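Local coordinates for chitinase A (Cycas revoluta, PDB 4MNK), which probably hydrolyses chitin, as a plant class V chitinase of glycoside hydrolase family 18, and binds N-acetylglucosamine oligomers in its cleft, at residues A[31-36]-A[45-50]; A[36-41]-A[80-85]. One frame throughout, in Å; residues are numbered along the deposited sequence.

Contact 1 (A[31-36]-A[45-50]); sequences LYYAFA and VRVPPG
Tyr33 rests its ring carbon CE2 obliquely on a methyl of Val47, with 4.0 Å from Tyr33 CE2 to Val47 CG1. The two side chains cross at about a right angle. Tyr33 belongs to a parallel strand of the TIM barrel of family 18, and Val47 to the loop that follows this strand. The CB of Tyr33 points toward the loop, and chi1 of -176°, with CG anti to N, extends the ring to Val47. Ala55 of helix 52-63 and Ile73 of strand 70-77 touch both residues, so the pair joins the strand to the layer around it. At the strand end Ala36 meets the loop by van der Waals contact alone. Its CB lies 4.1 Å from Val45 CG1, and the CA of Ala36 is 3.5 Å from the carbonyl O of Arg46. Leu106 of helix 93-110 touches the side chains of both Ala36 and Val45. Phe35, preceded by a cis peptide bond, turns the end of its side chain away from the loop. Its side chain touches bound N-acetylglucosamine, so this strand end also lines the glycan pocket. Phe35 still reaches the loop through its backbone: its carbonyl O lies 3.5 Å from Pro48 CD.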
loop_
_atom_site.group_PDB
_atom_site.type_symbol
_atom_site.label_atom_id
_atom_site.label_comp_id
_atom_site.label_asym_id
_atom_site.label_seq_id
_atom_site.Cartn_x
_atom_site.Cartn_y
_atom_site.Cartn_z
ATOM N N LEU A 31 1.678 7.586 9.167
ATOM C CA LEU A 31 1.916 8.079 7.815
ATOM C C LEU A 31 3.273 7.605 7.322
ATOM O O LEU A 31 4.276 7.714 8.031
ATOM C CB LEU A 31 1.817 9.603 7.765
ATOM C CG LEU A 31 0.403 10.167 7.896
ATOM C CD1 LEU A 31 0.454 11.647 8.237
ATOM C CD2 LEU A 31 -0.409 9.915 6.627
ATOM N N TYR A 32 3.286 7.069 6.107
ATOM C CA TYR A 32 4.490 6.516 5.513
ATOM C C TYR A 32 5.064 7.455 4.463
ATOM O O TYR A 32 4.325 8.044 3.664
ATOM C CB TYR A 32 4.187 5.186 4.829
ATOM C CG TYR A 32 3.943 3.978 5.712
ATOM C CD1 TYR A 32 2.980 3.986 6.727
ATOM C CD2 TYR A 32 4.635 2.798 5.480
ATOM C CE1 TYR A 32 2.752 2.850 7.507
ATOM C CE2 TYR A 32 4.401 1.666 6.241
ATOM C CZ TYR A 32 3.466 1.695 7.248
ATOM O OH TYR A 32 3.248 0.558 7.987
ATOM N N TYR A 33 6.389 7.569 4.470
ATOM C CA TYR A 33 7.145 8.223 3.410
ATOM C C TYR A 33 7.570 7.146 2.414
ATOM O O TYR A 33 8.240 6.184 2.791
ATOM C CB TYR A 33 8.373 8.905 4.015
ATOM C CG TYR A 33 9.228 9.706 3.057
ATOM C CD1 TYR A 33 9.206 11.097 3.084
ATOM C CD2 TYR A 33 10.082 9.078 2.147
ATOM C CE1 TYR A 33 9.993 11.845 2.223
ATOM C CE2 TYR A 33 10.873 9.825 1.273
ATOM C CZ TYR A 33 10.822 11.208 1.323
ATOM O OH TYR A 33 11.602 11.965 0.473
ATOM N N ALA A 34 7.184 7.312 1.151
ATOM C CA ALA A 34 7.498 6.346 0.091
ATOM C C ALA A 34 8.287 7.043 -1.026
ATOM O O ALA A 34 7.773 7.988 -1.615
ATOM C CB ALA A 34 6.204 5.747 -0.464
ATOM N N PHE A 35 9.517 6.622 -1.344
ATOM C CA PHE A 35 10.231 5.478 -0.782
ATOM C C PHE A 35 11.706 5.832 -0.612
ATOM O O PHE A 35 12.263 6.631 -1.377
ATOM C CB PHE A 35 10.193 4.284 -1.746
ATOM C CG PHE A 35 8.824 3.721 -1.996
ATOM C CD1 PHE A 35 8.266 2.800 -1.117
ATOM C CD2 PHE A 35 8.111 4.077 -3.140
ATOM C CE1 PHE A 35 7.001 2.264 -1.350
ATOM C CE2 PHE A 35 6.850 3.541 -3.389
ATOM C CZ PHE A 35 6.291 2.637 -2.492
ATOM N N ALA A 36 12.351 5.205 0.367
ATOM C CA ALA A 36 13.805 5.144 0.391
ATOM C C ALA A 36 14.242 4.092 -0.628
ATOM O O ALA A 36 13.497 3.144 -0.912
ATOM C CB ALA A 36 14.295 4.784 1.775
ATOM N N VAL A 45 21.166 1.986 2.447
ATOM C CA VAL A 45 19.824 2.502 2.186
ATOM C C VAL A 45 19.768 4.010 2.432
ATOM O O VAL A 45 20.368 4.515 3.380
ATOM C CB VAL A 45 18.772 1.744 3.035
ATOM C CG1 VAL A 45 17.372 2.314 2.843
ATOM C CG2 VAL A 45 18.782 0.273 2.675
ATOM N N ARG A 46 19.060 4.718 1.557
ATOM C CA ARG A 46 19.015 6.179 1.586
ATOM C C ARG A 46 17.755 6.687 0.889
ATOM O O ARG A 46 17.169 5.984 0.070
ATOM C CB ARG A 46 20.251 6.746 0.876
ATOM C CG ARG A 46 20.323 6.385 -0.602
ATOM C CD ARG A 46 21.572 6.913 -1.265
ATOM N NE ARG A 46 21.497 6.753 -2.713
ATOM C CZ ARG A 46 22.483 7.042 -3.557
ATOM N NH1 ARG A 46 22.307 6.865 -4.858
ATOM N NH2 ARG A 46 23.640 7.508 -3.104
ATOM N N VAL A 47 17.342 7.915 1.188
ATOM C CA VAL A 47 16.352 8.553 0.324
ATOM C C VAL A 47 17.080 9.002 -0.943
ATOM O O VAL A 47 18.293 9.245 -0.898
ATOM C CB VAL A 47 15.592 9.727 0.995
ATOM C CG1 VAL A 47 14.715 9.213 2.121
ATOM C CG2 VAL A 47 16.547 10.801 1.493
ATOM N N PRO A 48 16.365 9.072 -2.082
ATOM C CA PRO A 48 17.007 9.553 -3.301
ATOM C C PRO A 48 17.793 10.841 -3.030
ATOM O O PRO A 48 17.229 11.796 -2.488
ATOM C CB PRO A 48 15.821 9.816 -4.228
ATOM C CG PRO A 48 14.804 8.803 -3.811
ATOM C CD PRO A 48 14.973 8.641 -2.325
ATOM N N PRO A 49 19.104 10.858 -3.353
ATOM C CA PRO A 49 19.890 12.075 -3.151
ATOM C C PRO A 49 19.204 13.299 -3.751
ATOM O O PRO A 49 18.657 13.233 -4.854
ATOM C CB PRO A 49 21.203 11.758 -3.866
ATOM C CG PRO A 49 21.352 10.293 -3.674
ATOM C CD PRO A 49 19.954 9.737 -3.801
ATOM N N GLY A 50 19.213 14.393 -3.000
ATOM C CA GLY A 50 18.482 15.597 -3.376
ATOM C C GLY A 50 17.171 15.774 -2.628
ATOM O O GLY A 50 16.621 16.873 -2.603
#

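Contact 2 (A[36-41]-A[80-85])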
loop_
_atom_site.group_PDB
_atom_site.type_symbol
_atom_site.label_atom_id
_atom_site.label_comp_id
_atom_site.label_asym_id
_atom_site.label_seq_id
_atom_site.Cartn_x
_atom_site.Cartn_y
_atom_site.Cartn_z
ATOM N N ALA A 36 12.351 5.205 0.367
ATOM C CA ALA A 36 13.805 5.144 0.391
ATOM C C ALA A 36 14.242 4.092 -0.628
ATOM O O ALA A 36 13.497 3.144 -0.912
ATOM C CB ALA A 36 14.295 4.784 1.775
ATOM N N GLU A 37 15.444 4.263 -1.172
ATOM C CA GLU A 37 15.975 3.357 -2.190
ATOM C C GLU A 37 16.998 2.388 -1.598
ATOM O O GLU A 37 17.644 2.689 -0.591
ATOM C CB GLU A 37 16.582 4.149 -3.354
ATOM C CG GLU A 37 17.828 4.933 -2.994
ATOM C CD GLU A 37 18.317 5.811 -4.131
ATOM O OE1 GLU A 37 19.546 5.958 -4.280
ATOM O OE2 GLU A 37 17.472 6.351 -4.878
ATOM N N LEU A 38 17.131 1.223 -2.229
ATOM C CA LEU A 38 18.043 0.178 -1.758
ATOM C C LEU A 38 19.509 0.531 -1.979
ATOM O O LEU A 38 20.367 0.122 -1.198
ATOM C CB LEU A 38 17.708 -1.166 -2.410
ATOM C CG LEU A 38 16.563 -1.960 -1.767
ATOM C CD1 LEU A 38 15.196 -1.349 -2.062
ATOM C CD2 LEU A 38 16.595 -3.412 -2.213
ATOM N N ASN A 39 19.784 1.294 -3.037
ATOM C CA ASN A 39 21.138 1.772 -3.337
ATOM C C ASN A 39 22.150 0.631 -3.517
ATOM O O ASN A 39 23.180 0.573 -2.837
ATOM C CB ASN A 39 21.597 2.785 -2.269
ATOM C CG ASN A 39 22.919 3.461 -2.611
ATOM O OD1 ASN A 39 23.287 3.594 -3.780
ATOM N ND2 ASN A 39 23.637 3.895 -1.582
ATOM N N ALA A 40 21.833 -0.285 -4.432
ATOM C CA ALA A 40 22.787 -1.296 -4.885
ATOM C C ALA A 40 23.991 -0.595 -5.526
ATOM O O ALA A 40 23.823 0.471 -6.122
ATOM C CB ALA A 40 22.123 -2.229 -5.885
ATOM N N PRO A 41 25.203 -1.183 -5.419
ATOM C CA PRO A 41 25.556 -2.469 -4.811
ATOM C C PRO A 41 25.946 -2.428 -3.327
ATOM O O PRO A 41 26.083 -3.486 -2.709
ATOM C CB PRO A 41 26.758 -2.913 -5.648
ATOM C CG PRO A 41 27.437 -1.636 -5.998
ATOM C CD PRO A 41 26.359 -0.587 -6.118
ATOM N N SER A 80 10.146 -3.525 -11.304
ATOM C CA SER A 80 11.160 -4.538 -11.552
ATOM C C SER A 80 12.521 -4.223 -10.940
ATOM O O SER A 80 13.178 -5.123 -10.424
ATOM C CB SER A 80 11.299 -4.790 -13.056
ATOM O OG SER A 80 11.734 -3.623 -13.733
ATOM N N GLU A 81 12.937 -2.959 -11.000
ATOM C CA GLU A 81 14.246 -2.548 -10.489
ATOM C C GLU A 81 14.395 -2.823 -8.991
ATOM O O GLU A 81 15.430 -3.330 -8.544
ATOM C CB GLU A 81 14.505 -1.080 -10.796
ATOM N N VAL A 82 13.357 -2.494 -8.224
ATOM C CA VAL A 82 13.342 -2.755 -6.785
ATOM C C VAL A 82 13.383 -4.258 -6.508
ATOM O O VAL A 82 14.174 -4.718 -5.684
ATOM C CB VAL A 82 12.117 -2.105 -6.089
ATOM C CG1 VAL A 82 11.999 -2.579 -4.643
ATOM C CG2 VAL A 82 12.212 -0.580 -6.140
ATOM N N ARG A 83 12.538 -5.015 -7.203
ATOM C CA ARG A 83 12.491 -6.466 -7.045
ATOM C C ARG A 83 13.858 -7.099 -7.335
ATOM O O ARG A 83 14.321 -7.957 -6.581
ATOM C CB ARG A 83 11.405 -7.065 -7.944
ATOM C CG ARG A 83 11.185 -8.562 -7.767
ATOM C CD ARG A 83 10.446 -9.145 -8.960
ATOM N NE ARG A 83 11.162 -8.883 -10.208
ATOM C CZ ARG A 83 10.616 -8.928 -11.420
ATOM N NH1 ARG A 83 9.331 -9.225 -11.575
ATOM N NH2 ARG A 83 11.362 -8.667 -12.485
ATOM N N ASP A 84 14.501 -6.655 -8.415
ATOM C CA ASP A 84 15.839 -7.130 -8.785
ATOM C C ASP A 84 16.852 -6.842 -7.684
ATOM O O ASP A 84 17.679 -7.696 -7.351
ATOM C CB ASP A 84 16.320 -6.470 -10.083
ATOM C CG ASP A 84 15.493 -6.862 -11.300
ATOM O OD1 ASP A 84 14.701 -7.825 -11.230
ATOM O OD2 ASP A 84 15.643 -6.184 -12.336
ATOM N N ASN A 85 16.782 -5.635 -7.124
ATOM C CA ASN A 85 17.686 -5.224 -6.061
ATOM C C ASN A 85 17.500 -6.022 -4.772
ATOM O O ASN A 85 18.485 -6.428 -4.161
ATOM C CB ASN A 85 17.585 -3.717 -5.811
ATOM C CG ASN A 85 18.311 -2.904 -6.863
ATOM O OD1 ASN A 85 19.135 -3.431 -7.611
ATOM N ND2 ASN A 85 18.011 -1.613 -6.926
#
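Leu38 packs a methyl against the first helix turns of 80-85, with Leu38 CD2 3.7 Å from Asn85 CB. This is a loop-to-helix contact in the TIM barrel of family 18. The loop follows strand 30-36, and the helix starts shortly after the neighbouring parallel strand 70-77. The tight part is the buried Leu38. With chi1 at -82°, its CG lies anti to the carbonyl carbon, and this sets both methyls against the helix. CD2 also meets the backbone C of Asn85 at 3.8 Å. CD1 reaches one turn back along the helix, where it lies 4.3 Å from Val82 CG1. Ile75 of strand 70-77 and Phe43 of the same loop also touch Leu38, so its side chain fills a junction between strand, loop and helix. The Leu38 and Asn85 side chains run alongside each other, pointing opposite ways. The looser side is at Ala40, which is partly exposed. On the exposed part of the helix, Arg83 and Asp84 make no contact with the loop and are joined by a long salt bridge. The Asn85 amide oxygen accepts a weak hydrogen bond from Lys88 NZ. The same Asn85 OD1 lies 3.7 Å from Ala40 CB.

Overall arrangement
From the N terminus, strand 30-36 runs through the barrel wall and ends at Ala36, which contacts 1 and 2 share. The chain then passes through 36-41 and turns back to 45-50. There contact 1 closes a short loop with eight residues between its segments. Helix 52-63 and strand 70-77 follow before helix 80-90 meets 36-41. Contact 2 thus closes a longer loop of 38 intervening residues. The contacts cross along the chain: 36-41 starts at the end of 31-36 and runs on before 45-50, which in turn precedes 80-85. They also touch directly: Glu37 OE1 forms a salt bridge with Arg46 NE. Together they tie the loop after strand 30-36 back to its own strand and outward to helix 80-90.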